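Local coordinates for gliding motility protein MglB (Myxococcus xanthus, PDB 6IZW) that probably acts as an adaptor and guanine-nucleotide exchange factor for a small GTPase in gliding motility, at residues Asp88-Thr93 with Val100-Phe105. The protein carries 1 engineered substitution. Numbering follows the deposited sequence.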
ATOM      1  N   ASP B  88     -22.004   2.329  -7.418  1.00102.65           N
ATOM      2  CA  ASP B  88     -20.847   2.737  -8.197  1.00 98.13           C
ATOM      3  C   ASP B  88     -19.864   1.581  -8.315  1.00 95.09           C
ATOM      4  O   ASP B  88     -19.624   0.848  -7.349  1.00 96.31           O
ATOM      5  CB  ASP B  88     -20.157   3.952  -7.570  1.00100.18           C
ATOM      6  CG  ASP B  88     -20.907   5.252  -7.835  1.00105.73           C
ATOM      7  OD1 ASP B  88     -22.149   5.212  -7.982  1.00107.49           O
ATOM      8  OD2 ASP B  88     -20.256   6.316  -7.906  1.00103.37           O
ATOM      9  N   SER B  89     -19.310   1.417  -9.507  1.00 93.18           N
ATOM     10  CA  SER B  89     -18.344   0.376  -9.800  1.00 91.38           C
ATOM     11  C   SER B  89     -17.017   1.027 -10.160  1.00 87.16           C
ATOM     12  O   SER B  89     -16.932   2.236 -10.379  1.00 87.63           O
ATOM     13  CB  SER B  89     -18.836  -0.528 -10.935  1.00 93.88           C
ATOM     14  OG  SER B  89     -20.103  -1.082 -10.616  1.00 98.74           O
ATOM     15  N   LEU B  90     -15.974   0.206 -10.229  1.00 82.79           N
ATOM     16  CA  LEU B  90     -14.617   0.707 -10.374  1.00 78.45           C
ATOM     17  C   LEU B  90     -13.811  -0.214 -11.276  1.00 72.81           C
ATOM     18  O   LEU B  90     -13.824  -1.433 -11.097  1.00 76.76           O
ATOM     19  CB  LEU B  90     -13.960   0.842  -8.994  1.00 73.03           C
ATOM     20  CG  LEU B  90     -12.444   0.716  -8.892  1.00 76.73           C
ATOM     21  CD1 LEU B  90     -11.742   1.953  -9.427  1.00 81.35           C
ATOM     22  CD2 LEU B  90     -12.043   0.425  -7.447  1.00 78.03           C
ATOM     23  N   TYR B  91     -13.111   0.371 -12.240  1.00 72.09           N
ATOM     24  CA  TYR B  91     -12.191  -0.355 -13.103  1.00 74.80           C
ATOM     25  C   TYR B  91     -10.894   0.435 -13.185  1.00 70.50           C
ATOM     26  O   TYR B  91     -10.917   1.670 -13.199  1.00 68.22           O
ATOM     27  CB  TYR B  91     -12.799  -0.581 -14.511  1.00 75.93           C
ATOM     28  CG  TYR B  91     -11.823  -1.059 -15.568  1.00 71.55           C
ATOM     29  CD1 TYR B  91     -11.688  -2.415 -15.856  1.00 77.13           C
ATOM     30  CD2 TYR B  91     -11.060  -0.160 -16.298  1.00 74.45           C
ATOM     31  CE1 TYR B  91     -10.796  -2.864 -16.828  1.00 76.48           C
ATOM     32  CE2 TYR B  91     -10.164  -0.597 -17.274  1.00 80.34           C
ATOM     33  CZ  TYR B  91     -10.039  -1.953 -17.535  1.00 80.07           C
ATOM     34  OH  TYR B  91      -9.157  -2.403 -18.501  1.00 85.22           O
HETATM   35  N   MSE B  92      -9.768  -0.282 -13.210  1.00 69.93           N
HETATM   36  CA  MSE B  92      -8.426   0.311 -13.279  1.00 66.08           C
HETATM   37  C   MSE B  92      -7.545  -0.466 -14.251  1.00 70.37           C
HETATM   38  O   MSE B  92      -7.735  -1.664 -14.411  1.00 75.21           O
HETATM   39  CB  MSE B  92      -7.756   0.303 -11.905  1.00 69.19           C
HETATM   40  CG  MSE B  92      -8.715   0.143 -10.746  1.00 75.20           C
HETATM   41 SE   MSE B  92      -7.812  -0.156  -9.031  1.00113.39          SE
HETATM   42  CE  MSE B  92      -7.071  -1.896  -9.300  1.00 76.78           C
ATOM     43  N   THR B  93      -6.558   0.185 -14.866  1.00 67.34           N
ATOM     44  CA  THR B  93      -5.640  -0.522 -15.752  1.00 69.11           C
ATOM     45  C   THR B  93      -4.247   0.095 -15.674  1.00 71.36           C
ATOM     46  O   THR B  93      -4.099   1.316 -15.529  1.00 71.42           O
ATOM     47  CB  THR B  93      -6.134  -0.516 -17.210  1.00 73.62           C
ATOM     48  OG1 THR B  93      -5.066  -0.911 -18.087  1.00 74.83           O
ATOM     49  CG2 THR B  93      -6.631   0.864 -17.612  1.00 71.26           C
ATOM     50  N   VAL B 100      -0.949   3.974 -13.339  1.00 53.56           N
ATOM     51  CA  VAL B 100      -2.204   3.252 -13.185  1.00 56.63           C
ATOM     52  C   VAL B 100      -3.327   4.242 -13.444  1.00 61.17           C
ATOM     53  O   VAL B 100      -3.391   5.286 -12.786  1.00 61.96           O
ATOM     54  CB  VAL B 100      -2.366   2.639 -11.779  1.00 55.39           C
ATOM     55  CG1 VAL B 100      -3.751   2.024 -11.610  1.00 51.75           C
ATOM     56  CG2 VAL B 100      -1.279   1.624 -11.492  1.00 56.10           C
ATOM     57  N   LEU B 101      -4.219   3.926 -14.383  1.00 62.93           N
ATOM     58  CA  LEU B 101      -5.385   4.770 -14.606  1.00 66.26           C
ATOM     59  C   LEU B 101      -6.593   4.124 -13.956  1.00 61.07           C
ATOM     60  O   LEU B 101      -6.768   2.910 -14.020  1.00 68.31           O
ATOM     61  CB  LEU B 101      -5.658   5.011 -16.094  1.00 70.64           C
ATOM     62  CG  LEU B 101      -6.334   6.355 -16.432  1.00 71.82           C
ATOM     63  CD1 LEU B 101      -6.271   6.586 -17.925  1.00 79.17           C
ATOM     64  CD2 LEU B 101      -7.786   6.490 -15.948  1.00 69.21           C
ATOM     65  N   VAL B 102      -7.411   4.945 -13.316  1.00 59.91           N
ATOM     66  CA  VAL B 102      -8.543   4.481 -12.535  1.00 64.93           C
ATOM     67  C   VAL B 102      -9.779   5.246 -12.977  1.00 70.84           C
ATOM     68  O   VAL B 102      -9.734   6.468 -13.176  1.00 72.29           O
ATOM     69  CB  VAL B 102      -8.316   4.663 -11.019  1.00 65.10           C
ATOM     70  CG1 VAL B 102      -9.589   4.342 -10.258  1.00 68.98           C
ATOM     71  CG2 VAL B 102      -7.162   3.808 -10.535  1.00 60.50           C
ATOM     72  N   VAL B 103     -10.876   4.517 -13.145  1.00 70.69           N
ATOM     73  CA  VAL B 103     -12.175   5.076 -13.479  1.00 70.91           C
ATOM     74  C   VAL B 103     -13.197   4.419 -12.568  1.00 72.58           C
ATOM     75  O   VAL B 103     -13.299   3.186 -12.540  1.00 76.35           O
ATOM     76  CB  VAL B 103     -12.541   4.838 -14.955  1.00 76.54           C
ATOM     77  CG1 VAL B 103     -13.688   5.746 -15.370  1.00 80.50           C
ATOM     78  CG2 VAL B 103     -11.332   5.055 -15.853  1.00 71.53           C
ATOM     79  N   ILE B 104     -13.939   5.224 -11.815  1.00 70.64           N
ATOM     80  CA  ILE B 104     -15.128   4.725 -11.144  1.00 81.97           C
ATOM     81  C   ILE B 104     -16.316   5.488 -11.706  1.00 86.35           C
ATOM     82  O   ILE B 104     -16.212   6.677 -12.028  1.00 84.78           O
ATOM     83  CB  ILE B 104     -15.060   4.812  -9.601  1.00 84.80           C
ATOM     84  CG1 ILE B 104     -14.902   6.245  -9.097  1.00 81.95           C
ATOM     85  CG2 ILE B 104     -13.913   3.949  -9.063  1.00 84.50           C
ATOM     86  CD1 ILE B 104     -14.355   6.297  -7.704  1.00 82.50           C
ATOM     87  N   PHE B 105     -17.425   4.778 -11.881  1.00 91.84           N
ATOM     88  CA  PHE B 105     -18.550   5.293 -12.639  1.00 95.29           C
ATOM     89  C   PHE B 105     -19.841   4.778 -12.028  1.00 99.70           C
ATOM     90  O   PHE B 105     -19.851   3.802 -11.273  1.00 98.00           O
ATOM     91  CB  PHE B 105     -18.465   4.885 -14.118  1.00 96.06           C
ATOM     92  CG  PHE B 105     -18.130   3.431 -14.330  1.00 95.80           C
ATOM     93  CD1 PHE B 105     -19.106   2.455 -14.216  1.00 97.42           C
ATOM     94  CD2 PHE B 105     -16.833   3.041 -14.639  1.00 93.18           C
ATOM     95  CE1 PHE B 105     -18.798   1.122 -14.405  1.00 97.57           C
ATOM     96  CE2 PHE B 105     -16.521   1.708 -14.833  1.00 88.23           C
ATOM     97  CZ  PHE B 105     -17.505   0.748 -14.715  1.00 92.62           C
TER
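Tyr91 and Val103 form an antiparallel hydrogen-bonded pair: Tyr91 N reaches Val103 O at 2.8 Å, the N-H...O angle being 175°. Ser89 with Phe105 and Thr93 with Leu101 repeat it, six backbone hydrogen bonds in all, and the segment axes run antiparallel at 163°. Between these hydrogen-bonded pairs, Leu90 opposite Ile104 and Met92 opposite Val102 are non-hydrogen-bonded pairs, where CA-H...O contacts such as Met92 CA to Leu101 O (3.2 Å) add weaker attraction.

On the face of Ser89, Tyr91 and Phe105, a chi1 of 46° sets Phe105 CG between the backbone N and the carbonyl carbon, which carries the ring over Ser89. Ser89 O then lies 4.2 Å above the ring plane, over its centre, and Ser89 CB meets Phe105 CE1 at 3.8 Å. Helix 111-130 packs on this face.

On the other face, Val102 CG2 rests on Met92 CB at 3.8 Å, while CG1 lies beside the end of Leu90, whose modelled position is doubtful. An alanine at Val102 would probably leave a gap beside Met92. Thr59 of helix 52-72 packs on Val102, and Leu69 and Ile73 of the second subunit pack on Leu90 and Ile104. Two neighbouring antiparallel strands joined by a short connection form a beta hairpin within the five-stranded antiparallel sheet of the Roadblock/LC7 fold.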